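Local coordinates for citrate synthase (Metallosphaera sedula, PDB 6ABW), which probably catalyses the condensation of acetyl-CoA with oxaloacetate and water to citrate and free CoA, a step of the tricarboxylic acid cycle, at residues E48-H53 with E57-L62; T141-V146 with T343-L348; A149-K154 with G336-M341; E162-S167 with A187-Y192. All coordinates share one frame; numbering follows the deposited sequence.

Interaction 1 (E48-H53 with E57-L62); sequences EDLVEH and EEVVHL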
# COMPACT_ATOMS: atom_id res chain seq x y z
N GLU A 48 -14.28 27.13 7.42
CA GLU A 48 -14.02 28.56 7.15
C GLU A 48 -13.30 29.25 8.33
O GLU A 48 -12.37 30.06 8.12
CB GLU A 48 -15.36 29.25 6.75
CG GLU A 48 -15.07 30.65 6.21
CD GLU A 48 -16.30 31.50 5.91
OE1 GLU A 48 -17.41 30.92 5.77
OE2 GLU A 48 -16.14 32.76 5.83
N ASP A 49 -13.73 28.91 9.55
CA ASP A 49 -13.23 29.46 10.84
C ASP A 49 -11.79 28.98 11.01
O ASP A 49 -10.88 29.77 11.39
CB ASP A 49 -14.18 28.92 11.94
CG ASP A 49 -14.14 29.72 13.33
OD1 ASP A 49 -13.44 30.80 13.46
OD2 ASP A 49 -14.80 29.18 14.27
N LEU A 50 -11.55 27.68 10.73
CA LEU A 50 -10.17 27.20 10.84
C LEU A 50 -9.25 27.88 9.88
O LEU A 50 -8.07 28.24 10.22
CB LEU A 50 -10.13 25.68 10.65
CG LEU A 50 -10.77 24.93 11.80
CD1 LEU A 50 -10.86 23.47 11.40
CD2 LEU A 50 -10.00 25.12 13.12
N VAL A 51 -9.71 28.08 8.64
CA VAL A 51 -8.76 28.65 7.64
C VAL A 51 -8.44 30.09 7.99
O VAL A 51 -7.28 30.51 7.97
CB VAL A 51 -9.26 28.53 6.19
CG1 VAL A 51 -8.40 29.40 5.23
CG2 VAL A 51 -9.18 27.09 5.72
N GLU A 52 -9.49 30.83 8.33
CA GLU A 52 -9.31 32.28 8.62
C GLU A 52 -8.49 32.54 9.90
O GLU A 52 -7.70 33.45 9.89
CB GLU A 52 -10.67 32.91 8.77
CG GLU A 52 -10.68 34.41 9.06
CD GLU A 52 -10.07 35.32 7.99
OE1 GLU A 52 -9.66 34.83 6.89
OE2 GLU A 52 -10.02 36.54 8.26
N HIS A 53 -8.72 31.76 10.94
CA HIS A 53 -8.25 32.08 12.29
C HIS A 53 -7.18 31.12 12.84
O HIS A 53 -6.67 31.37 13.95
CB HIS A 53 -9.43 32.11 13.23
CG HIS A 53 -10.44 33.15 12.88
ND1 HIS A 53 -11.76 32.84 12.62
CD2 HIS A 53 -10.35 34.50 12.83
CE1 HIS A 53 -12.43 33.96 12.37
NE2 HIS A 53 -11.60 34.98 12.50
N GLU A 57 -0.42 24.01 11.34
CA GLU A 57 0.12 23.40 12.59
C GLU A 57 -0.94 23.22 13.66
O GLU A 57 -1.04 22.19 14.31
CB GLU A 57 1.26 24.24 13.18
CG GLU A 57 2.49 24.29 12.27
CD GLU A 57 2.61 25.52 11.35
OE1 GLU A 57 1.59 25.96 10.76
OE2 GLU A 57 3.74 26.00 11.11
N GLU A 58 -1.79 24.23 13.80
CA GLU A 58 -2.91 24.13 14.71
C GLU A 58 -3.92 23.08 14.35
O GLU A 58 -4.41 22.40 15.20
CB GLU A 58 -3.58 25.51 14.92
CG GLU A 58 -2.71 26.50 15.70
CD GLU A 58 -3.26 27.95 15.67
OE1 GLU A 58 -3.87 28.38 16.70
OE2 GLU A 58 -3.17 28.64 14.60
N VAL A 59 -4.18 22.91 13.05
CA VAL A 59 -5.07 21.89 12.62
C VAL A 59 -4.43 20.47 12.74
O VAL A 59 -5.12 19.52 13.05
CB VAL A 59 -5.59 22.19 11.16
CG1 VAL A 59 -6.33 21.01 10.59
CG2 VAL A 59 -6.48 23.41 11.13
N VAL A 60 -3.12 20.36 12.55
CA VAL A 60 -2.44 19.10 12.86
C VAL A 60 -2.70 18.69 14.32
O VAL A 60 -3.11 17.60 14.62
CB VAL A 60 -0.94 19.27 12.63
CG1 VAL A 60 -0.19 18.05 13.14
CG2 VAL A 60 -0.64 19.43 11.13
N HIS A 61 -2.54 19.66 15.24
CA HIS A 61 -2.81 19.40 16.67
C HIS A 61 -4.26 19.04 16.92
O HIS A 61 -4.54 18.09 17.64
CB HIS A 61 -2.33 20.61 17.50
CG HIS A 61 -2.29 20.35 18.97
ND1 HIS A 61 -3.41 20.18 19.73
CD2 HIS A 61 -1.23 20.06 19.77
CE1 HIS A 61 -3.06 19.86 20.97
NE2 HIS A 61 -1.74 19.77 21.01
N LEU A 62 -5.21 19.72 16.28
CA LEU A 62 -6.61 19.38 16.40
C LEU A 62 -6.96 18.00 15.95
O LEU A 62 -7.71 17.30 16.62
CB LEU A 62 -7.43 20.43 15.61
CG LEU A 62 -8.91 20.21 15.44
CD1 LEU A 62 -9.55 20.33 16.82
CD2 LEU A 62 -9.44 21.25 14.42
O HOH W 1 -5.05 30.51 15.98

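Interaction 2 (T141-V146 with T343-L348); sequences TVVANV and TSLFAL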
# COMPACT_ATOMS: atom_id res chain seq x y z
N THR A 141 9.23 17.37 3.17
CA THR A 141 10.52 17.11 2.55
C THR A 141 10.43 16.30 1.27
O THR A 141 11.04 16.64 0.26
CB THR A 141 11.39 16.41 3.56
OG1 THR A 141 11.50 17.23 4.75
CG2 THR A 141 12.81 16.16 3.00
N VAL A 142 9.63 15.24 1.32
CA VAL A 142 9.39 14.39 0.15
C VAL A 142 8.74 15.12 -1.00
O VAL A 142 9.26 15.07 -2.12
CB VAL A 142 8.57 13.16 0.55
CG1 VAL A 142 8.09 12.39 -0.68
CG2 VAL A 142 9.47 12.29 1.45
N VAL A 143 7.68 15.89 -0.75
CA VAL A 143 6.97 16.52 -1.85
C VAL A 143 7.82 17.62 -2.53
O VAL A 143 7.92 17.71 -3.76
CB VAL A 143 5.59 17.00 -1.40
CG1 VAL A 143 4.93 17.72 -2.54
CG2 VAL A 143 4.71 15.82 -1.01
N ALA A 144 8.56 18.36 -1.72
CA ALA A 144 9.41 19.42 -2.22
C ALA A 144 10.50 18.81 -3.13
O ALA A 144 10.78 19.34 -4.21
CB ALA A 144 10.03 20.18 -1.02
N ASN A 145 11.03 17.67 -2.74
CA ASN A 145 12.09 16.99 -3.48
C ASN A 145 11.63 16.25 -4.72
O ASN A 145 12.33 16.14 -5.70
CB ASN A 145 12.98 16.21 -2.54
CG ASN A 145 13.91 17.16 -1.79
OD1 ASN A 145 14.77 17.80 -2.41
ND2 ASN A 145 13.60 17.41 -0.51
N VAL A 146 10.35 15.79 -4.69
CA VAL A 146 9.73 15.22 -5.86
C VAL A 146 9.61 16.30 -6.95
O VAL A 146 9.94 16.10 -8.12
CB VAL A 146 8.37 14.56 -5.49
CG1 VAL A 146 7.50 14.26 -6.73
CG2 VAL A 146 8.60 13.25 -4.74
N THR A 343 -1.96 16.39 -7.45
CA THR A 343 -2.39 15.30 -6.59
C THR A 343 -1.38 15.06 -5.44
O THR A 343 -1.78 14.63 -4.37
CB THR A 343 -2.73 14.04 -7.41
OG1 THR A 343 -3.90 14.37 -8.19
CG2 THR A 343 -3.10 12.87 -6.49
N SER A 344 -0.07 15.26 -5.69
CA SER A 344 0.95 15.17 -4.65
C SER A 344 0.74 16.23 -3.56
O SER A 344 0.99 15.96 -2.36
CB SER A 344 2.37 15.27 -5.25
OG SER A 344 2.64 14.10 -5.97
N LEU A 345 0.25 17.41 -3.95
CA LEU A 345 -0.05 18.50 -3.01
C LEU A 345 -1.27 18.17 -2.18
O LEU A 345 -1.30 18.41 -0.97
CB LEU A 345 -0.19 19.86 -3.70
CG LEU A 345 1.10 20.31 -4.35
CD1 LEU A 345 0.79 21.35 -5.45
CD2 LEU A 345 2.00 20.89 -3.27
N PHE A 346 -2.28 17.58 -2.81
CA PHE A 346 -3.37 16.96 -2.10
C PHE A 346 -2.84 15.96 -1.06
O PHE A 346 -3.27 15.97 0.13
CB PHE A 346 -4.36 16.26 -3.10
CG PHE A 346 -5.35 15.34 -2.45
CD1 PHE A 346 -6.59 15.82 -2.01
CD2 PHE A 346 -5.05 14.03 -2.24
CE1 PHE A 346 -7.50 14.97 -1.41
CE2 PHE A 346 -5.93 13.17 -1.59
CZ PHE A 346 -7.15 13.65 -1.15
N ALA A 347 -1.97 15.06 -1.50
CA ALA A 347 -1.46 14.00 -0.63
C ALA A 347 -0.71 14.60 0.58
O ALA A 347 -0.81 14.10 1.68
CB ALA A 347 -0.56 13.05 -1.40
N LEU A 348 0.10 15.63 0.34
CA LEU A 348 0.80 16.35 1.42
C LEU A 348 -0.17 16.75 2.57
O LEU A 348 0.05 16.45 3.74
CB LEU A 348 1.51 17.58 0.87
CG LEU A 348 2.22 18.46 1.92
CD1 LEU A 348 3.20 17.77 2.83
CD2 LEU A 348 2.87 19.67 1.23

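Interaction 3 (A149-K154 with G336-M341); sequences AKEGKK and GFPVYM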
# COMPACT_ATOMS: atom_id res chain seq x y z
N ALA A 149 13.34 17.10 -8.15
CA ALA A 149 13.77 16.04 -9.05
C ALA A 149 13.19 16.08 -10.43
O ALA A 149 13.90 15.95 -11.44
CB ALA A 149 13.60 14.68 -8.45
N LYS A 150 11.88 16.27 -10.50
CA LYS A 150 11.21 16.28 -11.79
C LYS A 150 11.64 17.52 -12.62
O LYS A 150 11.74 17.42 -13.84
CB LYS A 150 9.70 16.19 -11.62
CG LYS A 150 9.25 14.80 -11.20
CD LYS A 150 7.73 14.74 -10.97
CE LYS A 150 6.90 14.73 -12.25
NZ LYS A 150 7.19 13.68 -13.28
N GLU A 151 11.96 18.60 -11.96
CA GLU A 151 12.41 19.82 -12.58
C GLU A 151 13.95 19.79 -12.86
O GLU A 151 14.43 20.68 -13.54
CB GLU A 151 12.08 20.99 -11.70
CG GLU A 151 10.63 21.38 -11.47
CD GLU A 151 9.89 22.02 -12.66
OE1 GLU A 151 9.57 21.32 -13.69
OE2 GLU A 151 9.55 23.24 -12.50
N GLY A 152 14.69 18.82 -12.33
CA GLY A 152 16.14 18.69 -12.54
C GLY A 152 16.91 19.71 -11.73
O GLY A 152 17.95 20.14 -12.16
N LYS A 153 16.40 20.09 -10.55
CA LYS A 153 17.11 21.01 -9.64
C LYS A 153 17.77 20.24 -8.51
O LYS A 153 17.38 19.13 -8.15
CB LYS A 153 16.15 21.97 -8.98
CG LYS A 153 15.49 22.97 -9.91
CD LYS A 153 14.54 23.82 -9.05
CE LYS A 153 14.19 25.18 -9.61
NZ LYS A 153 13.70 25.01 -10.99
N LYS A 154 18.75 20.86 -7.88
CA LYS A 154 19.39 20.28 -6.75
C LYS A 154 18.43 20.07 -5.55
O LYS A 154 17.51 20.86 -5.37
CB LYS A 154 20.51 21.27 -6.35
CG LYS A 154 21.51 20.72 -5.38
CD LYS A 154 22.90 21.41 -5.47
CE LYS A 154 22.83 22.93 -5.57
NZ LYS A 154 21.89 23.59 -4.60
N GLY A 336 3.34 28.48 -8.20
CA GLY A 336 4.52 28.01 -8.98
C GLY A 336 4.59 26.53 -9.20
O GLY A 336 5.57 26.04 -9.74
N PHE A 337 3.54 25.79 -8.79
CA PHE A 337 3.61 24.35 -8.95
C PHE A 337 3.13 23.97 -10.33
O PHE A 337 2.08 24.41 -10.76
CB PHE A 337 2.81 23.60 -7.89
CG PHE A 337 3.39 23.72 -6.50
CD1 PHE A 337 4.46 22.90 -6.09
CD2 PHE A 337 2.86 24.56 -5.58
CE1 PHE A 337 5.00 23.01 -4.85
CE2 PHE A 337 3.37 24.64 -4.29
CZ PHE A 337 4.48 23.90 -3.93
N PRO A 338 3.87 23.08 -11.01
CA PRO A 338 3.31 22.56 -12.24
C PRO A 338 2.08 21.66 -11.99
O PRO A 338 1.97 21.02 -10.93
CB PRO A 338 4.47 21.80 -12.88
CG PRO A 338 5.64 22.00 -12.00
CD PRO A 338 5.26 22.64 -10.73
N VAL A 339 1.30 21.46 -13.04
CA VAL A 339 0.11 20.64 -12.99
C VAL A 339 0.44 19.20 -12.49
O VAL A 339 -0.32 18.58 -11.75
CB VAL A 339 -0.61 20.58 -14.34
CG1 VAL A 339 -1.82 19.63 -14.29
CG2 VAL A 339 -1.08 22.00 -14.71
N TYR A 340 1.59 18.67 -12.85
CA TYR A 340 1.93 17.31 -12.47
C TYR A 340 2.06 17.10 -10.96
O TYR A 340 2.17 15.95 -10.51
CB TYR A 340 3.18 16.74 -13.21
CG TYR A 340 4.49 17.46 -12.99
CD1 TYR A 340 5.13 17.43 -11.76
CD2 TYR A 340 5.13 18.15 -14.04
CE1 TYR A 340 6.35 18.05 -11.55
CE2 TYR A 340 6.34 18.80 -13.83
CZ TYR A 340 6.95 18.73 -12.61
OH TYR A 340 8.14 19.38 -12.37
N MET A 341 2.11 18.16 -10.19
CA MET A 341 2.25 18.10 -8.76
C MET A 341 0.91 18.15 -8.07
O MET A 341 0.92 17.98 -6.85
CB MET A 341 3.09 19.26 -8.19
CG MET A 341 4.59 19.18 -8.52
SD MET A 341 5.40 17.69 -8.00
CE MET A 341 5.25 17.79 -6.23

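Interaction 4 (E162-S167 with A187-Y192); sequences ESFAKS and AALILY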
# COMPACT_ATOMS: atom_id res chain seq x y z
N GLU A 162 8.84 30.70 10.08
CA GLU A 162 7.58 31.11 10.74
C GLU A 162 6.41 30.18 10.56
O GLU A 162 5.50 30.21 11.38
CB GLU A 162 7.24 32.58 10.34
CG GLU A 162 8.29 33.48 11.07
CD GLU A 162 8.39 34.93 10.61
OE1 GLU A 162 9.41 35.29 9.95
OE2 GLU A 162 7.46 35.70 10.93
N SER A 163 6.45 29.31 9.53
CA SER A 163 5.39 28.32 9.41
C SER A 163 5.75 27.16 8.46
O SER A 163 6.65 27.26 7.61
CB SER A 163 4.12 28.94 8.92
OG SER A 163 4.24 29.37 7.56
N PHE A 164 4.99 26.10 8.64
CA PHE A 164 5.11 24.89 7.83
C PHE A 164 4.92 25.21 6.40
O PHE A 164 5.72 24.79 5.57
CB PHE A 164 4.09 23.90 8.33
CG PHE A 164 4.09 22.54 7.59
CD1 PHE A 164 3.43 22.37 6.41
CD2 PHE A 164 4.74 21.44 8.16
CE1 PHE A 164 3.43 21.10 5.72
CE2 PHE A 164 4.75 20.21 7.53
CZ PHE A 164 4.04 20.01 6.32
N ALA A 165 3.88 25.98 6.10
CA ALA A 165 3.64 26.41 4.72
C ALA A 165 4.81 27.15 4.11
O ALA A 165 5.20 26.94 2.97
CB ALA A 165 2.37 27.26 4.63
N LYS A 166 5.36 28.11 4.86
CA LYS A 166 6.52 28.85 4.37
C LYS A 166 7.77 27.99 4.15
O LYS A 166 8.42 28.12 3.11
CB LYS A 166 6.84 30.05 5.33
CG LYS A 166 7.85 30.96 4.71
CD LYS A 166 8.15 32.09 5.68
CE LYS A 166 9.26 32.95 5.10
NZ LYS A 166 9.29 34.26 5.85
N SER A 167 8.05 27.11 5.07
CA SER A 167 9.21 26.18 4.95
C SER A 167 9.09 25.29 3.73
O SER A 167 10.09 25.08 2.98
CB SER A 167 9.38 25.36 6.22
OG SER A 167 9.70 26.16 7.34
N ALA A 187 -3.73 27.67 3.73
CA ALA A 187 -5.16 27.36 3.55
C ALA A 187 -5.38 26.00 2.83
O ALA A 187 -6.26 25.20 3.21
CB ALA A 187 -5.86 28.49 2.79
N ALA A 188 -4.65 25.79 1.75
CA ALA A 188 -4.74 24.58 0.92
C ALA A 188 -4.44 23.37 1.76
O ALA A 188 -5.11 22.37 1.66
CB ALA A 188 -3.78 24.67 -0.24
N LEU A 189 -3.43 23.44 2.62
CA LEU A 189 -3.10 22.35 3.54
C LEU A 189 -4.19 22.05 4.49
O LEU A 189 -4.46 20.90 4.78
CB LEU A 189 -1.86 22.64 4.34
CG LEU A 189 -0.61 22.71 3.52
CD1 LEU A 189 0.51 23.38 4.26
CD2 LEU A 189 -0.25 21.26 3.16
N ILE A 190 -4.85 23.08 5.00
CA ILE A 190 -6.02 22.81 5.88
C ILE A 190 -7.21 22.25 5.10
O ILE A 190 -7.88 21.29 5.54
CB ILE A 190 -6.46 24.11 6.61
CG1 ILE A 190 -5.35 24.56 7.62
CG2 ILE A 190 -7.78 23.89 7.35
CD1 ILE A 190 -5.51 25.98 8.10
N LEU A 191 -7.43 22.81 3.91
CA LEU A 191 -8.63 22.50 3.13
C LEU A 191 -8.72 21.04 2.70
O LEU A 191 -9.80 20.45 2.63
CB LEU A 191 -8.73 23.44 1.91
CG LEU A 191 -9.16 24.90 2.17
CD1 LEU A 191 -8.94 25.86 1.01
CD2 LEU A 191 -10.62 24.97 2.63
N TYR A 192 -7.58 20.46 2.34
CA TYR A 192 -7.49 19.12 1.87
C TYR A 192 -7.18 18.05 2.96
O TYR A 192 -7.03 16.87 2.62
CB TYR A 192 -6.48 19.05 0.69
CG TYR A 192 -6.99 19.28 -0.72
CD1 TYR A 192 -8.28 18.82 -1.13
CD2 TYR A 192 -6.18 19.81 -1.69
CE1 TYR A 192 -8.68 18.91 -2.43
CE2 TYR A 192 -6.60 19.91 -3.00
CZ TYR A 192 -7.87 19.46 -3.37
OH TYR A 192 -8.27 19.52 -4.72

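Interaction 1 (E48-H53 with E57-L62)
L50 lays its forked end against the methyl CD2 of L62, with L50 CD1 4.0 Å from L62 CD2 and its twin, L50 CD2, 4.1 Å from the same L62 methyl. One carbon thus sits before both prongs of the fork, and the two side chains pass each other at a slant. Nearer the backbone, L50 CB lies 4.3 Å from CG2 of V59, so the leucine bridges positions one helical turn apart on the partner. The L50 torsion (chi1 -69°) sets CG beside the backbone N, while L62 CG is anti to its own N; both side chains are thereby carried into the gap between the backbones. Helices 47-53 and 56-65, joined by a very short turn, form a splayed helical hairpin: the local axes run at 138° and come no closer than 10.7 Å, which agrees with the modest apolar overlap. At the turn end a water supplies the polar link. It donates to H53 O at 2.7 Å and to E58 OE1 at a distance, 2.5 Å, short enough to be read with caution. The carboxylate of E58 also makes a salt bridge through OE1 with R389 of the second subunit, and its OE2 is hydrogen-bonded to S55 OG. Along the first helix, H53 ND1 donates to D49 OD1 at 2.8 Å, nearly along the oxygen's C-O direction but tilted from the imidazole plane by 22°. D49 OD2 receives a hydrogen bond from V383 N of the second subunit; that valine also packs on L50 and H53.

Interaction 2 (T141-V146 with T343-L348)
V143 points its two methyls at helix 342-365, and each one meets a different part of it. CG1 stands anti to the backbone N (chi1 176°), which leaves CG2 beside that N and turned to the helical turn between S344 and L348. There V143 CG2 lies 4.0 Å from S344 O and 4.1 Å from L348 CB. The other methyl, V143 CG1, faces L345 CD2 at 4.4 Å and S344 CB at 4.5 Å. The leucine end gets there although the L345 side chain does not set out toward V143. V143 and L348 lie aslant, and it is CB of the leucine that comes nearest. F168 of helix 164-173 packs on V143, L345 and L348 alike, and M108 of helix 104-119 touches both V143 and S344. Turned from the contact, N145 ties its own helix: T141 O accepts from N145 ND2 at 2.8 Å and from N145 N, the donors arriving from opposite faces of the carbonyl plane. With local axes at 168° and 10.2 Å apart, this is a nearly antiparallel pair of buried helices, the kind of packing on which the mainly helical citrate synthase fold is built.

Interaction 3 (A149-K154 with G336-M341)
The Schellman-capped C-terminal end of helix 128-151, where G152 turns the chain away, meets the loop between helices 325-335 and 342-365 through K150, E151 and Y340. The Y340 ring is sandwiched. K150 CE lies over one face, 3.6 Å from the ring centroid and 27° off its normal, a CH-pi contact. K150 NZ follows at 4.7 Å from that centroid as a cation-pi partner, and is hydrogen-bonded to S102 O. P338 CB covers the opposite face, 3.7 Å above the ring plane and toward the rim. A lysine chain bent at its last two torsions folds CE and NZ over the ring. At the ring edge, Y340 OH donates to E151 OE1 at 2.7 Å, coming from above the carboxylate plane (60° out of it). The same carboxylate nears P338, E151 OE2 being 4.1 Å from P338 CG. An alanine in place of Y340 would remove the ring between K150 and P338, and is likely to leave E151 OE1 without its hydroxyl partner and the lysine methylenes without their platform. Lysine charge over one face and carboxylate at the phenol hydroxyl are opposite in sign, and would probably polarise the ring and its OH in the same sense.

Interaction 4 (E162-S167 with A187-Y192)
F164 and A165 converge on one methyl of helix 179-191, CD1 of L189, and the chain just ahead of them caps the helix that carries them. S163 is the N-cap of helix 164-173: K166 N donates to S163 OG at 3.2 Å, with a nearly straight N-H...O angle of 164°, so the side chain replaces a missing carbonyl in the first turn. S163 O then takes S167 N at 2.9 Å as the regular helical bonds begin. Next comes F164, whose backbone N, in the first turn, is hydrogen-bonded to E57 OE2. With CG anti to that N (chi1 -179°), the ring is thrown out toward the partner helix and crosses the L189 side chain at about a right angle. L189 CD1 sits at the ring edge, near its plane, 3.8 Å from F164 CD1 and 4.0 Å from F164 CE1. The ring also meets that of F56, their planes inclined by about 55°. A165 follows with a lone methyl, and its CB approaches L189 CD1 to 4.3 Å; M185 and D186, one turn back along helix 179-191, pack on it too. S167 OG is hydrogen-bonded to E159 O and S161 OG. The contact therefore ties the N-terminal turn of helix 164-173 to the C-terminal turns of helix 179-191, beyond which Y192 OH reaches D325, a predicted active-site residue. Across the interface itself the chemistry is wholly apolar: edge and methyl contacts give dispersion without directional bonds, and the polar bonds at the helix start, from K166 N and F164 N, lie beside it.

Interactions 1, 2 and 4 are buried and join helices through aliphatic and aromatic carbon, interaction 1 with a water bridge besides; interaction 3 lies at the surface and adds charge, a hydroxyl bond and ring faces. Helix 128-151 serves both interaction 2, midway along, and interaction 3, at its end. M341 and F337 of the loop also reach V143 and L345 of interaction 2. Interaction 4 touches both interaction 1 and interaction 2: L348 meets L189 and F164, F346 meets Y192 edge-to-face, and V51 packs on A187 and I190. A polar tie between interactions 1 and 4 is E57 OE2 with F164 N. Interaction 1 alone is touched by the second subunit.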